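Pesticidal crystal protein Cry4Aa (Bacillus thuringiensis, PDB 2C9K) promotes colloid-osmotic lysis of insect midgut epithelial cells after binding to them, acting as a mosquito-larvicidal delta-endotoxin. Local coordinates at residues A189-T194 against L563-F568; N221-N226 against Y264-F269; D461-I466 against T509-N514. All coordinates share one frame; numbering follows the deposited sequence.

Contact 1: A189-T194 against L563-F568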
loop_
_atom_site.group_PDB
_atom_site.type_symbol
_atom_site.label_atom_id
_atom_site.label_comp_id
_atom_site.label_asym_id
_atom_site.label_seq_id
_atom_site.Cartn_x
_atom_site.Cartn_y
_atom_site.Cartn_z
ATOM N N ALA A 189 -6.631 17.272 11.384
ATOM C CA ALA A 189 -5.576 17.237 10.372
ATOM C C ALA A 189 -5.480 15.850 9.725
ATOM O O ALA A 189 -5.208 15.732 8.523
ATOM C CB ALA A 189 -4.239 17.613 11.002
ATOM N N ILE A 190 -5.689 14.809 10.531
ATOM C CA ILE A 190 -5.653 13.428 10.045
ATOM C C ILE A 190 -6.843 13.236 9.115
ATOM O O ILE A 190 -6.735 12.608 8.057
ATOM C CB ILE A 190 -5.776 12.403 11.206
ATOM C CG1 ILE A 190 -4.484 12.374 12.022
ATOM C CG2 ILE A 190 -6.105 11.025 10.661
ATOM C CD1 ILE A 190 -4.559 11.500 13.261
ATOM N N GLU A 191 -7.981 13.794 9.514
ATOM C CA GLU A 191 -9.185 13.677 8.719
ATOM C C GLU A 191 -9.099 14.470 7.418
ATOM O O GLU A 191 -9.330 13.919 6.338
ATOM C CB GLU A 191 -10.400 14.132 9.523
ATOM C CG GLU A 191 -11.709 13.994 8.758
ATOM C CD GLU A 191 -12.919 14.292 9.614
ATOM O OE1 GLU A 191 -13.001 13.749 10.735
ATOM O OE2 GLU A 191 -13.793 15.059 9.170
ATOM N N ASP A 192 -8.764 15.753 7.512
ATOM C CA ASP A 192 -8.683 16.588 6.322
ATOM C C ASP A 192 -7.660 16.117 5.313
ATOM O O ASP A 192 -7.950 16.021 4.125
ATOM C CB ASP A 192 -8.389 18.033 6.701
ATOM C CG ASP A 192 -9.536 18.679 7.438
ATOM O OD1 ASP A 192 -10.660 18.127 7.401
ATOM O OD2 ASP A 192 -9.315 19.750 8.044
ATOM N N TYR A 193 -6.457 15.832 5.786
ATOM C CA TYR A 193 -5.393 15.365 4.907
ATOM C C TYR A 193 -5.767 14.056 4.214
ATOM O O TYR A 193 -5.529 13.886 3.023
ATOM C CB TYR A 193 -4.106 15.211 5.708
ATOM C CG TYR A 193 -3.473 16.540 6.044
ATOM C CD1 TYR A 193 -2.627 16.679 7.141
ATOM C CD2 TYR A 193 -3.693 17.661 5.238
ATOM C CE1 TYR A 193 -2.017 17.901 7.429
ATOM C CE2 TYR A 193 -3.082 18.884 5.519
ATOM C CZ TYR A 193 -2.249 18.995 6.613
ATOM O OH TYR A 193 -1.631 20.194 6.882
ATOM N N THR A 194 -6.363 13.134 4.960
ATOM C CA THR A 194 -6.784 11.865 4.385
ATOM C C THR A 194 -7.790 12.109 3.264
ATOM O O THR A 194 -7.556 11.713 2.129
ATOM C CB THR A 194 -7.429 10.950 5.446
ATOM O OG1 THR A 194 -6.422 10.497 6.358
ATOM C CG2 THR A 194 -8.080 9.746 4.785
ATOM N N LEU A 563 -16.095 5.921 0.858
ATOM C CA LEU A 563 -16.310 6.202 2.272
ATOM C C LEU A 563 -15.238 7.187 2.734
ATOM O O LEU A 563 -14.091 7.143 2.273
ATOM C CB LEU A 563 -16.212 4.927 3.113
ATOM C CG LEU A 563 -17.320 3.879 2.988
ATOM C CD1 LEU A 563 -17.101 2.780 4.023
ATOM C CD2 LEU A 563 -18.675 4.533 3.199
ATOM N N LYS A 564 -15.610 8.084 3.639
ATOM C CA LYS A 564 -14.662 9.063 4.133
ATOM C C LYS A 564 -13.989 8.546 5.382
ATOM O O LYS A 564 -14.373 7.517 5.930
ATOM C CB LYS A 564 -15.363 10.387 4.425
ATOM C CG LYS A 564 -16.128 10.941 3.241
ATOM C CD LYS A 564 -15.255 11.016 2.014
ATOM C CE LYS A 564 -16.079 11.325 0.780
ATOM N NZ LYS A 564 -15.276 11.158 -0.466
ATOM N N TYR A 565 -12.971 9.270 5.824
ATOM C CA TYR A 565 -12.217 8.900 7.007
ATOM C C TYR A 565 -13.126 8.812 8.225
ATOM O O TYR A 565 -13.022 7.882 9.016
ATOM C CB TYR A 565 -11.118 9.931 7.257
ATOM C CG TYR A 565 -10.374 9.725 8.548
ATOM C CD1 TYR A 565 -9.326 8.810 8.641
ATOM C CD2 TYR A 565 -10.735 10.431 9.689
ATOM C CE1 TYR A 565 -8.659 8.610 9.842
ATOM C CE2 TYR A 565 -10.078 10.236 10.889
ATOM C CZ TYR A 565 -9.049 9.331 10.960
ATOM O OH TYR A 565 -8.432 9.147 12.167
ATOM N N LYS A 566 -14.016 9.783 8.376
ATOM C CA LYS A 566 -14.932 9.805 9.508
ATOM C C LYS A 566 -15.915 8.636 9.487
ATOM O O LYS A 566 -16.534 8.320 10.500
ATOM C CB LYS A 566 -15.682 11.142 9.522
ATOM C CG LYS A 566 -16.786 11.254 10.553
ATOM C CD LYS A 566 -18.112 10.758 9.997
ATOM C CE LYS A 566 -18.604 11.661 8.877
ATOM N NZ LYS A 566 -18.799 13.061 9.363
ATOM N N ASP A 567 -16.037 7.985 8.331
ATOM C CA ASP A 567 -16.954 6.860 8.160
ATOM C C ASP A 567 -16.522 5.593 8.873
ATOM O O ASP A 567 -17.345 4.716 9.118
ATOM C CB ASP A 567 -17.167 6.569 6.672
ATOM C CG ASP A 567 -17.896 7.697 5.954
ATOM O OD1 ASP A 567 -17.937 7.687 4.705
ATOM O OD2 ASP A 567 -18.435 8.592 6.645
ATOM N N PHE A 568 -15.238 5.482 9.195
ATOM C CA PHE A 568 -14.752 4.310 9.912
ATOM C C PHE A 568 -14.599 4.659 11.382
ATOM O O PHE A 568 -14.068 5.714 11.724
ATOM C CB PHE A 568 -13.414 3.831 9.346
ATOM C CG PHE A 568 -13.524 3.228 7.970
ATOM C CD1 PHE A 568 -13.534 4.035 6.838
ATOM C CD2 PHE A 568 -13.663 1.852 7.812
ATOM C CE1 PHE A 568 -13.683 3.488 5.574
ATOM C CE2 PHE A 568 -13.815 1.291 6.552
ATOM C CZ PHE A 568 -13.825 2.114 5.429
#

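Contact 2: N221-N226 against Y264-F269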
loop_
_atom_site.group_PDB
_atom_site.type_symbol
_atom_site.label_atom_id
_atom_site.label_comp_id
_atom_site.label_asym_id
_atom_site.label_seq_id
_atom_site.Cartn_x
_atom_site.Cartn_y
_atom_site.Cartn_z
ATOM N N ASN A 221 -6.362 5.436 -22.096
ATOM C CA ASN A 221 -5.128 4.668 -21.948
ATOM C C ASN A 221 -5.002 3.978 -20.589
ATOM O O ASN A 221 -4.637 4.608 -19.590
ATOM C CB ASN A 221 -3.910 5.554 -22.166
ATOM C CG ASN A 221 -2.638 4.749 -22.295
ATOM O OD1 ASN A 221 -2.396 3.831 -21.514
ATOM N ND2 ASN A 221 -1.817 5.087 -23.281
ATOM N N TRP A 222 -5.289 2.677 -20.567
ATOM C CA TRP A 222 -5.220 1.874 -19.347
ATOM C C TRP A 222 -3.834 1.801 -18.684
ATOM O O TRP A 222 -3.733 1.813 -17.457
ATOM C CB TRP A 222 -5.706 0.449 -19.631
ATOM C CG TRP A 222 -5.591 -0.451 -18.450
ATOM C CD1 TRP A 222 -6.495 -0.606 -17.440
ATOM C CD2 TRP A 222 -4.474 -1.267 -18.115
ATOM N NE1 TRP A 222 -6.008 -1.468 -16.494
ATOM C CE2 TRP A 222 -4.766 -1.890 -16.883
ATOM C CE3 TRP A 222 -3.247 -1.530 -18.733
ATOM C CZ2 TRP A 222 -3.877 -2.760 -16.260
ATOM C CZ3 TRP A 222 -2.367 -2.395 -18.110
ATOM C CH2 TRP A 222 -2.689 -3.000 -16.887
ATOM N N ASN A 223 -2.771 1.720 -19.482
ATOM C CA ASN A 223 -1.423 1.634 -18.918
ATOM C C ASN A 223 -1.076 2.915 -18.173
ATOM O O ASN A 223 -0.374 2.901 -17.160
ATOM C CB ASN A 223 -0.378 1.386 -20.012
ATOM C CG ASN A 223 0.958 0.930 -19.443
ATOM O OD1 ASN A 223 1.958 0.869 -20.149
ATOM N ND2 ASN A 223 0.973 0.598 -18.156
ATOM N N THR A 224 -1.570 4.032 -18.687
ATOM C CA THR A 224 -1.316 5.322 -18.062
ATOM C C THR A 224 -2.068 5.360 -16.737
ATOM O O THR A 224 -1.570 5.840 -15.733
ATOM C CB THR A 224 -1.794 6.462 -18.984
ATOM O OG1 THR A 224 -1.008 6.455 -20.185
ATOM C CG2 THR A 224 -1.673 7.805 -18.285
ATOM N N TYR A 225 -3.277 4.825 -16.762
ATOM C CA TYR A 225 -4.133 4.767 -15.599
ATOM C C TYR A 225 -3.426 3.916 -14.552
ATOM O O TYR A 225 -3.329 4.283 -13.385
ATOM C CB TYR A 225 -5.469 4.123 -15.996
ATOM C CG TYR A 225 -6.478 4.026 -14.879
ATOM C CD1 TYR A 225 -7.446 5.011 -14.694
ATOM C CD2 TYR A 225 -6.442 2.966 -13.984
ATOM C CE1 TYR A 225 -8.353 4.939 -13.644
ATOM C CE2 TYR A 225 -7.337 2.889 -12.935
ATOM C CZ TYR A 225 -8.289 3.873 -12.771
ATOM O OH TYR A 225 -9.182 3.764 -11.736
ATOM N N ASN A 226 -2.916 2.774 -14.986
ATOM C CA ASN A 226 -2.244 1.865 -14.077
ATOM C C ASN A 226 -0.936 2.427 -13.505
ATOM O O ASN A 226 -0.638 2.231 -12.326
ATOM C CB ASN A 226 -1.986 0.537 -14.788
ATOM C CG ASN A 226 -1.391 -0.501 -13.871
ATOM O OD1 ASN A 226 -2.056 -0.997 -12.959
ATOM N ND2 ASN A 226 -0.123 -0.835 -14.101
ATOM N N TYR A 264 0.486 -3.127 -9.821
ATOM C CA TYR A 264 0.944 -3.865 -10.996
ATOM C C TYR A 264 1.860 -3.102 -11.934
ATOM O O TYR A 264 1.754 -1.884 -12.084
ATOM C CB TYR A 264 -0.267 -4.345 -11.819
ATOM C CG TYR A 264 -1.396 -4.976 -11.024
ATOM C CD1 TYR A 264 -2.239 -4.201 -10.240
ATOM C CD2 TYR A 264 -1.623 -6.353 -11.065
ATOM C CE1 TYR A 264 -3.280 -4.772 -9.520
ATOM C CE2 TYR A 264 -2.659 -6.936 -10.349
ATOM C CZ TYR A 264 -3.488 -6.140 -9.575
ATOM O OH TYR A 264 -4.522 -6.706 -8.850
ATOM N N GLN A 265 2.754 -3.846 -12.575
ATOM C CA GLN A 265 3.678 -3.299 -13.558
ATOM C C GLN A 265 3.337 -4.137 -14.792
ATOM O O GLN A 265 3.036 -5.325 -14.661
ATOM C CB GLN A 265 5.129 -3.514 -13.108
ATOM C CG GLN A 265 5.494 -2.776 -11.816
ATOM C CD GLN A 265 6.945 -2.993 -11.375
ATOM O OE1 GLN A 265 7.489 -4.090 -11.495
ATOM N NE2 GLN A 265 7.566 -1.948 -10.838
ATOM N N VAL A 266 3.356 -3.550 -15.985
ATOM C CA VAL A 266 2.983 -4.333 -17.162
ATOM C C VAL A 266 4.036 -4.516 -18.261
ATOM O O VAL A 266 4.953 -3.712 -18.416
ATOM C CB VAL A 266 1.644 -3.789 -17.766
ATOM C CG1 VAL A 266 1.280 -2.470 -17.109
ATOM C CG2 VAL A 266 1.745 -3.645 -19.273
ATOM N N LEU A 267 3.886 -5.604 -19.013
ATOM C CA LEU A 267 4.801 -5.942 -20.091
ATOM C C LEU A 267 4.051 -6.151 -21.401
ATOM O O LEU A 267 2.971 -6.758 -21.417
ATOM C CB LEU A 267 5.576 -7.220 -19.736
ATOM C CG LEU A 267 6.349 -7.950 -20.846
ATOM C CD1 LEU A 267 7.487 -7.085 -21.381
ATOM C CD2 LEU A 267 6.889 -9.256 -20.295
ATOM N N ASN A 268 4.645 -5.642 -22.486
ATOM C CA ASN A 268 4.121 -5.738 -23.851
ATOM C C ASN A 268 2.850 -4.960 -24.139
ATOM O O ASN A 268 2.075 -5.326 -25.022
ATOM C CB ASN A 268 3.905 -7.196 -24.253
ATOM C CG ASN A 268 5.204 -7.939 -24.451
ATOM O OD1 ASN A 268 6.246 -7.342 -24.752
ATOM N ND2 ASN A 268 5.152 -9.253 -24.299
ATOM N N PHE A 269 2.642 -3.876 -23.404
ATOM C CA PHE A 269 1.462 -3.059 -23.595
ATOM C C PHE A 269 1.444 -2.377 -24.959
ATOM O O PHE A 269 0.482 -2.487 -25.721
ATOM C CB PHE A 269 1.387 -1.979 -22.523
ATOM C CG PHE A 269 0.280 -1.002 -22.755
ATOM C CD1 PHE A 269 -1.041 -1.358 -22.501
ATOM C CD2 PHE A 269 0.545 0.249 -23.301
ATOM C CE1 PHE A 269 -2.087 -0.479 -22.796
ATOM C CE2 PHE A 269 -0.494 1.130 -23.596
ATOM C CZ PHE A 269 -1.810 0.766 -23.344
HETATM O O HOH W 1 -1.668 -0.624 -10.551
#

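Contact 3: D461-I466 against T509-N514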
loop_
_atom_site.group_PDB
_atom_site.type_symbol
_atom_site.label_atom_id
_atom_site.label_comp_id
_atom_site.label_asym_id
_atom_site.label_seq_id
_atom_site.Cartn_x
_atom_site.Cartn_y
_atom_site.Cartn_z
ATOM N N ASP A 461 2.708 -9.526 7.129
ATOM C CA ASP A 461 3.226 -10.693 7.833
ATOM C C ASP A 461 2.547 -12.001 7.431
ATOM O O ASP A 461 1.323 -12.067 7.324
ATOM C CB ASP A 461 3.080 -10.473 9.339
ATOM C CG ASP A 461 3.829 -11.501 10.151
ATOM O OD1 ASP A 461 4.656 -12.226 9.562
ATOM O OD2 ASP A 461 3.605 -11.578 11.380
ATOM N N PRO A 462 3.337 -13.062 7.191
ATOM C CA PRO A 462 2.795 -14.370 6.801
ATOM C C PRO A 462 2.287 -15.152 8.007
ATOM O O PRO A 462 1.586 -16.157 7.865
ATOM C CB PRO A 462 3.996 -15.077 6.171
ATOM C CG PRO A 462 4.940 -13.982 5.835
ATOM C CD PRO A 462 4.789 -13.028 6.977
ATOM N N LYS A 463 2.640 -14.679 9.195
ATOM C CA LYS A 463 2.259 -15.365 10.417
ATOM C C LYS A 463 1.222 -14.634 11.263
ATOM O O LYS A 463 0.854 -15.105 12.332
ATOM C CB LYS A 463 3.524 -15.646 11.247
ATOM C CG LYS A 463 4.548 -16.547 10.543
ATOM C CD LYS A 463 4.093 -18.002 10.563
ATOM C CE LYS A 463 4.867 -18.890 9.589
ATOM N NZ LYS A 463 4.467 -18.644 8.165
ATOM N N ASN A 464 0.741 -13.495 10.777
ATOM C CA ASN A 464 -0.253 -12.715 11.513
ATOM C C ASN A 464 0.135 -12.565 12.975
ATOM O O ASN A 464 -0.732 -12.603 13.852
ATOM C CB ASN A 464 -1.633 -13.387 11.457
ATOM C CG ASN A 464 -2.357 -13.130 10.156
ATOM O OD1 ASN A 464 -2.272 -12.044 9.596
ATOM N ND2 ASN A 464 -3.090 -14.126 9.675
ATOM N N THR A 465 1.415 -12.376 13.259
ATOM C CA THR A 465 1.805 -12.291 14.657
ATOM C C THR A 465 1.129 -11.177 15.448
ATOM O O THR A 465 0.825 -10.091 14.937
ATOM C CB THR A 465 3.332 -12.172 14.832
ATOM O OG1 THR A 465 3.741 -10.824 14.594
ATOM C CG2 THR A 465 4.043 -13.101 13.859
ATOM N N ILE A 466 0.883 -11.489 16.713
ATOM C CA ILE A 466 0.265 -10.568 17.640
ATOM C C ILE A 466 1.362 -10.247 18.634
ATOM O O ILE A 466 1.887 -11.143 19.293
ATOM C CB ILE A 466 -0.943 -11.239 18.332
ATOM C CG1 ILE A 466 -2.016 -11.528 17.269
ATOM C CG2 ILE A 466 -1.481 -10.350 19.446
ATOM C CD1 ILE A 466 -3.250 -12.240 17.749
ATOM N N THR A 509 -6.415 -16.449 11.031
ATOM C CA THR A 509 -5.575 -17.215 11.948
ATOM C C THR A 509 -4.347 -16.407 12.370
ATOM O O THR A 509 -3.647 -15.850 11.531
ATOM C CB THR A 509 -5.105 -18.515 11.288
ATOM O OG1 THR A 509 -6.236 -19.196 10.740
ATOM C CG2 THR A 509 -4.431 -19.418 12.308
ATOM N N CYS A 510 -4.084 -16.351 13.670
ATOM C CA CYS A 510 -2.942 -15.591 14.181
ATOM C C CYS A 510 -1.990 -16.442 15.000
ATOM O O CYS A 510 -2.391 -17.433 15.606
ATOM C CB CYS A 510 -3.419 -14.430 15.050
ATOM S SG CYS A 510 -4.637 -13.390 14.254
ATOM N N GLN A 511 -0.726 -16.043 15.011
ATOM C CA GLN A 511 0.295 -16.745 15.767
ATOM C C GLN A 511 0.777 -15.753 16.817
ATOM O O GLN A 511 1.243 -14.666 16.478
ATOM C CB GLN A 511 1.443 -17.148 14.846
ATOM C CG GLN A 511 2.452 -18.095 15.483
ATOM C CD GLN A 511 3.546 -18.533 14.513
ATOM O OE1 GLN A 511 3.265 -19.080 13.442
ATOM N NE2 GLN A 511 4.798 -18.299 14.889
ATOM N N HIS A 512 0.648 -16.113 18.090
ATOM C CA HIS A 512 1.064 -15.214 19.154
ATOM C C HIS A 512 2.583 -15.162 19.271
ATOM O O HIS A 512 3.284 -16.038 18.756
ATOM C CB HIS A 512 0.463 -15.654 20.492
ATOM C CG HIS A 512 0.510 -14.594 21.546
ATOM N ND1 HIS A 512 0.873 -14.852 22.851
ATOM C CD2 HIS A 512 0.249 -13.267 21.487
ATOM C CE1 HIS A 512 0.834 -13.731 23.549
ATOM N NE2 HIS A 512 0.459 -12.754 22.744
ATOM N N SER A 513 3.085 -14.126 19.942
ATOM C CA SER A 513 4.522 -13.969 20.157
ATOM C C SER A 513 5.002 -15.016 21.153
ATOM O O SER A 513 4.205 -15.791 21.687
ATOM C CB SER A 513 4.825 -12.585 20.707
ATOM O OG SER A 513 4.337 -11.597 19.827
ATOM N N ASN A 514 6.306 -15.041 21.409
ATOM C CA ASN A 514 6.857 -16.017 22.340
ATOM C C ASN A 514 6.771 -15.524 23.779
ATOM O O ASN A 514 7.719 -15.645 24.553
ATOM C CB ASN A 514 8.302 -16.335 21.961
ATOM C CG ASN A 514 8.911 -17.397 22.837
ATOM O OD1 ASN A 514 8.264 -18.383 23.177
ATOM N ND2 ASN A 514 10.172 -17.205 23.202
#

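Contact 1: A189-T194 against L563-F568
Y565 lays its phenol ring against three helix residues, I190, E191 and T194. Its outer end meets I190, whose CG2 lies 3.3 Å from Y565 OH and also touches CZ and CE1. Farther in along the ring, E191 CB sits 3.7 Å from Y565 CD2. At the base, T194 CG2 lies 3.9 Å from Y565 CB, and the two side chains cross at about a right angle. The backbone N of E191 stands above one face of the ring, offset toward the rim. Y565 CB already points to the helix, and CG, anti to the backbone N (chi1 174°), comes close to E191 CA. K566 adds a marginal contact: E191 OE1 is 3.9 Å from K566 CB, and the charged ends stay apart. The contact joins two domains of a three-domain Cry toxin. Helix 183-208 belongs to the N-terminal helical domain, and the loop before strand 569-572 belongs to the C-terminal beta domain. In the second shell, T194 OG1 donates to I190 O (2.7 Å), the same oxygen that accepts from T194 N. N195 OD1 takes the backbone N-H of Y565. P244 and R524 also touch the tyrosine. Within the loop, K564 N donates to D567 OD1 from above the carboxylate plane.

Contact 2: N221-N226 against Y264-F269
F269 turns a ring face to N223 in a CH-pi contact. N223 CB stands 3.4 Å from the F269 ring centroid, 4° off the ring normal. N223 CG, anti to its backbone N (chi1 -165°), comes to rest near F269 CG and CD2, and OD1 beyond it is 3.5 Å from F269 CD2. N221 OD1 approaches the same ring obliquely, 3.6 Å from F269 CZ. The apolar contacts centre on V266 and W222: W222 CZ3 lies 3.8 Å from V266 CG1, and the two side chains run alongside each other, pointing opposite ways. F269 CE1 is near the plane of the indole, at its edge. Helix 222-240 of the N-terminal helical domain here packs on strand 262-267, an outer strand of a three-stranded antiparallel sheet in the middle domain of the Cry toxin. One direct hydrogen bond joins the segments: N226 ND2 donates to Y264 O at 2.9 Å, standing well above the carbonyl plane. T230 OG1 is also a hydrogen-bond partner of Y264 O, as it is of N226 O. N226 OD1 receives R229 NH2 and a water, which in turn takes a weak bond from Y264 N. At the helix start N221 is the N-cap, its OD1 accepting from T224 N at 3.0 Å. N221 ND2 bonds D213, and W222 NE1 bonds E283.

Contact 3: D461-I466 against T509-N514
I466 meets H512 and C510 from its two branches. CB lies 3.9 Å from H512 CD2, in the plane of the imidazole and at its edge, and the two side chains cross at about a right angle. CG2 stays beside the same ring atom. CG1 is anti to the carbonyl carbon (chi1 -65°) and faces C510, touching its CB. The chain runs on extended (chi2 177°), and at the tip CD1 comes 3.5 Å from C510 CB and 3.9 Å from C510 SG. I474, I585 and Y519 also touch this isoleucine.

The backbone of I466 is gripped as well. I466 N donates to Q511 O at 3.2 Å, and I466 O accepts from S513 OG, at a modelled 2.5 Å that is doubtfully short, and, weakly, from S513 N. I466 and H512 form a single beta bridge. Next to it, T465 CA makes a CA-H...O contact of 3.0 Å with Q511 O. Q511 N donates weakly to K463 O. The side chains of K463 and Q511 run side by side in the same direction, with K463 CD 3.2 Å from Q511 OE1. N464 ND2 is modelled as donating to T509 O, though its place is less sure.

D461 shapes the loop that presents these groups. Its OD1 accepts from K463 N, closing an Asx turn, and its OD2 accepts from T465 N at 3.0 Å. On the other segment, H512 is fixed by NE2 to Y519 OH and by ND1 to A580 O. Segment 461-466 is part of the linker from strand 450-457 of the middle domain to strand 471-475. It lies against strand 505-511 of the C-terminal domain, the beta sandwich characteristic of three-domain Cry toxins.

In the fold
Each contact involves a different pairing of the toxin's parts. Contact 1 joins the helical domain to the C-terminal domain, and contact 2 joins it to the middle domain. Contact 3 holds the linker between the middle and C-terminal domains on the latter. Contacts 1 and 2 use successive helices, 183-208 and 222-240, yet their centres are 30 Å apart and their nearest atoms about 15 Å. Contact 3 is centred 29 Å from contact 1 and 35 Å from contact 2, on the opposite side of the chain's centre from contact 2. Along the chain, contact 1 closes a long loop that encloses contacts 2 and 3 in series.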